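Local coordinates for protein ORF10 (Moritella marina, PDB 6RIW) that forms the ketosynthase-chain length factor didomain of a polyunsaturated fatty acid synthase and probably extends acyl chains carried by acyl carrier protein, at residues A470-D475 and A747-P752; A289-G294 and G442-L447. All coordinates share one frame; numbering follows the deposited sequence.

Interaction 1 (A470-D475 and A747-P752); sequences AIIGMD and AIVVKP
A470 and K751 bond to each other twice through the backbone. The shorter bond runs from A470 N to K751 O, 2.8 Å long and nearly straight. At the other end D475 and A747 form a second reciprocal pair, with A747 N 2.9 Å from D475 O. Between them the pattern slips by one residue. I472 N donates to V749 O at 3.0 Å, but V749 N donates to G473 O. I472 and G473 thus share one partner in a beta bulge. G473 N is buried here and has no partner in the model. The carboxylate of D475 turns away to N563 and the backbone N of L484.

The antiparallel pair belongs to the thiolase-like fold of the chain length factor half. I471, M474, I748 and V750 line one face, where helix 841-854 covers M474 and I748. M474 lays CG against I748 CG2, 3.8 Å apart. I471 reaches I748 with CG2 and V750 with CG1.

On the other face helix 552-567 packs on A747 and V749. At the bulge, the first torsion of I472 (chi1 62°) brings its CG1 over to V749 CG1, 3.8 Å away. Its CD1 rests on the K751 chain, 3.8 Å from CD.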
ATOM      1  N   ALA A 470      18.263  15.965  -9.019  1.00 12.42           N
ATOM      2  CA  ALA A 470      18.360  16.008 -10.468  1.00 13.97           C
ATOM      3  C   ALA A 470      17.587  14.844 -11.070  1.00 13.01           C
ATOM      4  O   ALA A 470      17.796  13.701 -10.676  1.00 13.60           O
ATOM      5  CB  ALA A 470      19.826  15.948 -10.909  1.00 16.43           C
ATOM      6  N   ILE A 471      16.713  15.125 -12.034  1.00 11.33           N
ATOM      7  CA  ILE A 471      16.028  14.070 -12.784  1.00 11.32           C
ATOM      8  C   ILE A 471      16.920  13.671 -13.954  1.00 13.69           C
ATOM      9  O   ILE A 471      17.191  14.500 -14.830  1.00 15.01           O
ATOM     10  CB  ILE A 471      14.653  14.544 -13.293  1.00 12.05           C
ATOM     11  CG1 ILE A 471      13.769  15.025 -12.147  1.00 11.70           C
ATOM     12  CG2 ILE A 471      13.984  13.431 -14.118  1.00 11.92           C
ATOM     13  CD1 ILE A 471      12.470  15.800 -12.571  1.00 12.82           C
ATOM     14  N   ILE A 472      17.390  12.421 -13.963  1.00 12.34           N
ATOM     15  CA  ILE A 472      18.357  11.957 -14.956  1.00 14.33           C
ATOM     16  C   ILE A 472      17.833  10.817 -15.813  1.00 14.72           C
ATOM     17  O   ILE A 472      18.523  10.390 -16.751  1.00 12.63           O
ATOM     18  CB  ILE A 472      19.687  11.543 -14.289  1.00 13.38           C
ATOM     19  CG1 ILE A 472      19.457  10.366 -13.322  1.00 14.24           C
ATOM     20  CG2 ILE A 472      20.246  12.701 -13.507  1.00 13.95           C
ATOM     21  CD1 ILE A 472      20.743   9.816 -12.725  1.00 16.99           C
ATOM     22  N   GLY A 473      16.633  10.314 -15.561  1.00 13.49           N
ATOM     23  CA  GLY A 473      16.120   9.250 -16.386  1.00 13.17           C
ATOM     24  C   GLY A 473      14.613   9.294 -16.260  1.00 13.98           C
ATOM     25  O   GLY A 473      14.134   9.596 -15.162  1.00 12.60           O
ATOM     26  N   MET A 474      13.877   9.082 -17.355  1.00 14.15           N
ATOM     27  CA  MET A 474      12.413   9.140 -17.341  1.00 12.52           C
ATOM     28  C   MET A 474      11.846   8.177 -18.379  1.00 14.53           C
ATOM     29  O   MET A 474      12.455   7.939 -19.432  1.00 16.27           O
ATOM     30  CB  MET A 474      11.862  10.550 -17.640  1.00 13.16           C
ATOM     31  CG  MET A 474      12.417  11.696 -16.791  1.00 12.17           C
ATOM     32  SD  MET A 474      11.441  13.213 -16.837  1.00 15.45           S
ATOM     33  CE  MET A 474      11.582  13.704 -18.543  1.00 16.03           C
ATOM     34  N   ASP A 475      10.647   7.657 -18.092  1.00 11.34           N
ATOM     35  CA  ASP A 475       9.826   7.012 -19.116  1.00 14.12           C
ATOM     36  C   ASP A 475       8.357   7.163 -18.733  1.00 14.07           C
ATOM     37  O   ASP A 475       8.022   7.364 -17.565  1.00 13.96           O
ATOM     38  CB  ASP A 475      10.184   5.537 -19.321  1.00 14.81           C
ATOM     39  CG  ASP A 475       9.499   4.929 -20.572  1.00 20.00           C
ATOM     40  OD1 ASP A 475       9.325   5.634 -21.601  1.00 16.46           O
ATOM     41  OD2 ASP A 475       9.117   3.741 -20.521  1.00 20.81           O
ATOM     42  N   ALA A 747       7.870   6.751 -14.724  1.00 12.57           N
ATOM     43  CA  ALA A 747       8.936   6.608 -13.747  1.00  9.64           C
ATOM     44  C   ALA A 747      10.021   7.631 -14.022  1.00 12.61           C
ATOM     45  O   ALA A 747      10.190   8.090 -15.163  1.00 12.40           O
ATOM     46  CB  ALA A 747       9.542   5.184 -13.746  1.00 12.20           C
ATOM     47  N   ILE A 748      10.723   8.021 -12.949  1.00 10.62           N
ATOM     48  CA  ILE A 748      11.877   8.908 -13.040  1.00 10.13           C
ATOM     49  C   ILE A 748      12.978   8.340 -12.158  1.00 12.59           C
ATOM     50  O   ILE A 748      12.733   7.576 -11.223  1.00 11.45           O
ATOM     51  CB  ILE A 748      11.564  10.367 -12.617  1.00  9.65           C
ATOM     52  CG1 ILE A 748      11.123  10.454 -11.157  1.00 11.55           C
ATOM     53  CG2 ILE A 748      10.566  11.012 -13.575  1.00 10.80           C
ATOM     54  CD1 ILE A 748      10.934  11.931 -10.672  1.00 14.09           C
ATOM     55  N   VAL A 749      14.210   8.709 -12.486  1.00 11.78           N
ATOM     56  CA  VAL A 749      15.378   8.403 -11.674  1.00 10.14           C
ATOM     57  C   VAL A 749      15.906   9.728 -11.165  1.00 13.19           C
ATOM     58  O   VAL A 749      16.078  10.663 -11.953  1.00 12.14           O
ATOM     59  CB  VAL A 749      16.464   7.668 -12.479  1.00 12.95           C
ATOM     60  CG1 VAL A 749      17.715   7.490 -11.618  1.00 14.26           C
ATOM     61  CG2 VAL A 749      15.956   6.329 -13.030  1.00 14.18           C
ATOM     62  N   VAL A 750      16.145   9.818  -9.858  1.00  9.68           N
ATOM     63  CA  VAL A 750      16.668  11.032  -9.256  1.00 10.67           C
ATOM     64  C   VAL A 750      17.963  10.711  -8.509  1.00 12.30           C
ATOM     65  O   VAL A 750      18.138   9.631  -7.937  1.00 14.08           O
ATOM     66  CB  VAL A 750      15.646  11.730  -8.323  1.00 10.55           C
ATOM     67  CG1 VAL A 750      14.444  12.255  -9.124  1.00 11.44           C
ATOM     68  CG2 VAL A 750      15.189  10.797  -7.162  1.00 13.04           C
ATOM     69  N   LYS A 751      18.873  11.676  -8.521  1.00 13.79           N
ATOM     70  CA  LYS A 751      20.094  11.664  -7.727  1.00 13.85           C
ATOM     71  C   LYS A 751      20.286  13.058  -7.159  1.00 13.95           C
ATOM     72  O   LYS A 751      19.754  14.029  -7.712  1.00 13.64           O
ATOM     73  CB  LYS A 751      21.317  11.295  -8.581  1.00 16.05           C
ATOM     74  CG  LYS A 751      21.520   9.797  -8.849  1.00 17.72           C
ATOM     75  CD  LYS A 751      22.873   9.632  -9.575  1.00 21.86           C
ATOM     76  CE  LYS A 751      23.311   8.200  -9.755  1.00 25.91           C
ATOM     77  NZ  LYS A 751      24.625   8.184 -10.483  1.00 24.07           N
ATOM     78  N   PRO A 752      21.051  13.204  -6.073  1.00 13.80           N
ATOM     79  CA  PRO A 752      21.391  14.552  -5.595  1.00 17.67           C
ATOM     80  C   PRO A 752      22.091  15.338  -6.696  1.00 14.84           C
ATOM     81  O   PRO A 752      22.863  14.779  -7.478  1.00 15.02           O
ATOM     82  CB  PRO A 752      22.326  14.296  -4.405  1.00 19.87           C
ATOM     83  CG  PRO A 752      22.083  12.886  -4.007  1.00 18.83           C
ATOM     84  CD  PRO A 752      21.719  12.158  -5.279  1.00 16.54           C
TER

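Interaction 2 (A289-G294 and G442-L447); sequences ALSNDG and GSNAHL
D293 and N444 meet through their side chains at the end of an antiparallel strand pair. N444 ND2 donates to D293 OD1 over 2.6 Å. The acceptor lies in the amide plane, but the N-H comes from above the carboxylate plane, 42° out of it. A water closes the other side, donating to D293 OD2 and, at 2.6 Å, to N444 OD1. N303 N also bonds D293 OD2, which probably helps hold the carboxylate. S291 OG bonds to G306 O, and H446 bonds through its ring to S436 and Y315.

N292 takes up a polar role on the other face. Its CG stands anti to the backbone N (chi1 -163°), which sends the amide onward along the chain. There OD1 accepts from G294 N at 2.9 Å and makes an Asx turn. ND2 donates to G441 O and to a second water, 3.1 Å away, which is also bonded to S443 OG. An alanine here would probably leave G294 N and G441 O without these mates and set the turn free to shift.

The backbone bonds run in reciprocal pairs, A289 with H446 and S291 with N444. Past them D293 N reaches G442 O at 2.8 Å. G442 has positive phi, and a CB on it would collide with D293 CB.

Apolar contact is slight. L290 CD2 touches A445 CB at 3.7 Å, and helix 198-211 covers both residues.

G442 and S443 both face G439 in a G1 beta bulge. This turn and strand carry the Gly-Phe-Gly-Gly-Ser-Asn-Ala-His sequence, a form of the glycine-rich motif near the active site of beta-ketoacyl synthases.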
ATOM      1  N   ALA A 289      18.381  -0.393   9.890  1.00 17.73           N
ATOM      2  CA  ALA A 289      18.639  -0.325   8.465  1.00 20.27           C
ATOM      3  C   ALA A 289      17.569  -1.074   7.697  1.00 16.58           C
ATOM      4  O   ALA A 289      16.871  -1.948   8.221  1.00 17.72           O
ATOM      5  CB  ALA A 289      20.006  -0.904   8.100  1.00 22.08           C
ATOM      6  N   LEU A 290      17.489  -0.734   6.422  1.00 16.79           N
ATOM      7  CA  LEU A 290      16.649  -1.422   5.460  1.00 18.98           C
ATOM      8  C   LEU A 290      17.530  -1.997   4.359  1.00 21.68           C
ATOM      9  O   LEU A 290      18.657  -1.544   4.126  1.00 25.76           O
ATOM     10  CB  LEU A 290      15.617  -0.461   4.864  1.00 17.45           C
ATOM     11  CG  LEU A 290      15.019   0.505   5.881  1.00 18.98           C
ATOM     12  CD1 LEU A 290      14.324   1.679   5.162  1.00 22.46           C
ATOM     13  CD2 LEU A 290      14.060  -0.232   6.836  1.00 16.77           C
ATOM     14  N   SER A 291      17.019  -3.016   3.691  1.00 19.82           N
ATOM     15  CA  SER A 291      17.703  -3.558   2.526  1.00 17.97           C
ATOM     16  C   SER A 291      16.711  -4.377   1.725  1.00 16.79           C
ATOM     17  O   SER A 291      15.676  -4.814   2.237  1.00 18.91           O
ATOM     18  CB  SER A 291      18.908  -4.412   2.930  1.00 21.43           C
ATOM     19  OG  SER A 291      18.499  -5.746   3.234  1.00 23.59           O
ATOM     20  N   ASN A 292      17.046  -4.584   0.459  1.00 16.97           N
ATOM     21  CA  ASN A 292      16.349  -5.549  -0.371  1.00 19.05           C
ATOM     22  C   ASN A 292      17.280  -6.699  -0.721  1.00 20.26           C
ATOM     23  O   ASN A 292      18.488  -6.503  -0.869  1.00 21.78           O
ATOM     24  CB  ASN A 292      15.825  -4.913  -1.645  1.00 18.37           C
ATOM     25  CG  ASN A 292      14.794  -5.757  -2.278  1.00 19.04           C
ATOM     26  OD1 ASN A 292      15.090  -6.555  -3.167  1.00 20.42           O
ATOM     27  ND2 ASN A 292      13.565  -5.647  -1.787  1.00 20.56           N
ATOM     28  N   ASP A 293      16.696  -7.902  -0.849  1.00 20.70           N
ATOM     29  CA  ASP A 293      17.451  -9.101  -1.204  1.00 22.82           C
ATOM     30  C   ASP A 293      18.055  -9.021  -2.597  1.00 25.06           C
ATOM     31  O   ASP A 293      18.995  -9.765  -2.898  1.00 23.30           O
ATOM     32  CB  ASP A 293      16.555 -10.339  -1.141  1.00 22.17           C
ATOM     33  CG  ASP A 293      16.325 -10.842   0.283  1.00 27.20           C
ATOM     34  OD1 ASP A 293      16.932 -10.301   1.235  1.00 24.50           O
ATOM     35  OD2 ASP A 293      15.525 -11.798   0.444  1.00 28.56           O
ATOM     36  N   GLY A 294      17.533  -8.159  -3.462  1.00 22.05           N
ATOM     37  CA  GLY A 294      18.043  -8.145  -4.826  1.00 19.89           C
ATOM     38  C   GLY A 294      17.767  -9.454  -5.544  1.00 24.93           C
ATOM     39  O   GLY A 294      16.724 -10.093  -5.359  1.00 20.75           O
ATOM     40  N   GLY A 442      11.579  -9.785  -0.743  1.00 22.82           N
ATOM     41  CA  GLY A 442      12.937  -9.524  -0.304  1.00 22.02           C
ATOM     42  C   GLY A 442      13.139  -8.278   0.538  1.00 23.62           C
ATOM     43  O   GLY A 442      14.250  -7.746   0.569  1.00 19.13           O
ATOM     44  N   SER A 443      12.106  -7.783   1.222  1.00 20.56           N
ATOM     45  CA  SER A 443      12.210  -6.504   1.921  1.00 19.83           C
ATOM     46  C   SER A 443      12.546  -6.734   3.385  1.00 21.31           C
ATOM     47  O   SER A 443      11.735  -7.291   4.132  1.00 25.12           O
ATOM     48  CB  SER A 443      10.917  -5.704   1.775  1.00 22.71           C
ATOM     49  OG  SER A 443      10.728  -5.416   0.403  1.00 28.11           O
ATOM     50  N   ASN A 444      13.728  -6.280   3.791  1.00 19.91           N
ATOM     51  CA  ASN A 444      14.295  -6.570   5.096  1.00 18.47           C
ATOM     52  C   ASN A 444      14.437  -5.307   5.925  1.00 18.11           C
ATOM     53  O   ASN A 444      14.716  -4.224   5.394  1.00 18.68           O
ATOM     54  CB  ASN A 444      15.659  -7.227   4.935  1.00 21.37           C
ATOM     55  CG  ASN A 444      15.598  -8.430   4.032  1.00 23.11           C
ATOM     56  OD1 ASN A 444      14.774  -9.321   4.240  1.00 24.96           O
ATOM     57  ND2 ASN A 444      16.452  -8.464   3.010  1.00 23.14           N
ATOM     58  N   ALA A 445      14.248  -5.458   7.239  1.00 17.15           N
ATOM     59  CA  ALA A 445      14.579  -4.405   8.188  1.00 18.01           C
ATOM     60  C   ALA A 445      15.086  -5.036   9.477  1.00 18.05           C
ATOM     61  O   ALA A 445      14.639  -6.111   9.877  1.00 16.71           O
ATOM     62  CB  ALA A 445      13.383  -3.489   8.505  1.00 18.09           C
ATOM     63  N   HIS A 446      16.013  -4.344  10.130  1.00 19.49           N
ATOM     64  CA  HIS A 446      16.489  -4.730  11.452  1.00 17.45           C
ATOM     65  C   HIS A 446      16.655  -3.461  12.274  1.00 19.20           C
ATOM     66  O   HIS A 446      17.233  -2.481  11.793  1.00 20.42           O
ATOM     67  CB  HIS A 446      17.815  -5.491  11.342  1.00 19.12           C
ATOM     68  CG  HIS A 446      18.295  -6.063  12.644  1.00 21.65           C
ATOM     69  ND1 HIS A 446      17.779  -7.229  13.182  1.00 21.77           N
ATOM     70  CD2 HIS A 446      19.260  -5.643  13.503  1.00 19.08           C
ATOM     71  CE1 HIS A 446      18.407  -7.497  14.319  1.00 21.73           C
ATOM     72  NE2 HIS A 446      19.313  -6.554  14.532  1.00 20.68           N
ATOM     73  N   LEU A 447      16.100  -3.451  13.482  1.00 18.87           N
ATOM     74  CA  LEU A 447      16.214  -2.309  14.371  1.00 18.78           C
ATOM     75  C   LEU A 447      16.991  -2.728  15.610  1.00 19.47           C
ATOM     76  O   LEU A 447      16.815  -3.845  16.105  1.00 20.35           O
ATOM     77  CB  LEU A 447      14.842  -1.774  14.777  1.00 18.96           C
ATOM     78  CG  LEU A 447      13.989  -1.196  13.650  1.00 24.00           C
ATOM     79  CD1 LEU A 447      12.621  -0.800  14.192  1.00 20.57           C
ATOM     80  CD2 LEU A 447      14.709  -0.006  13.004  1.00 26.29           C
TER
HETATM   81  O   HOH W   1      12.892  -3.453   0.367  1.00 19.31           O
HETATM   82  O   HOH W   2      14.627 -11.760   3.266  1.00 29.09           O

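In the fold
Both contacts are buried antiparallel strand pairs, one in each half of the didomain. Interaction 2 lies in the ketosynthase half, interaction 1 in the chain length factor half. They share no strand, and their centres are about 23 Å apart. Strand 443-450 of interaction 2 is followed in the chain by strand 469-478 of interaction 1. Interaction 1 pairs the first strand of its half with 741-752, as 4-12 pairs with 259-270 in the ketosynthase half. Its side chains are mostly aliphatic and lie between helices. Interaction 2 is more polar and includes water. It also reaches the other half, where the backbone of N292 bonds that of S656 and its side chain touches helix 642-653.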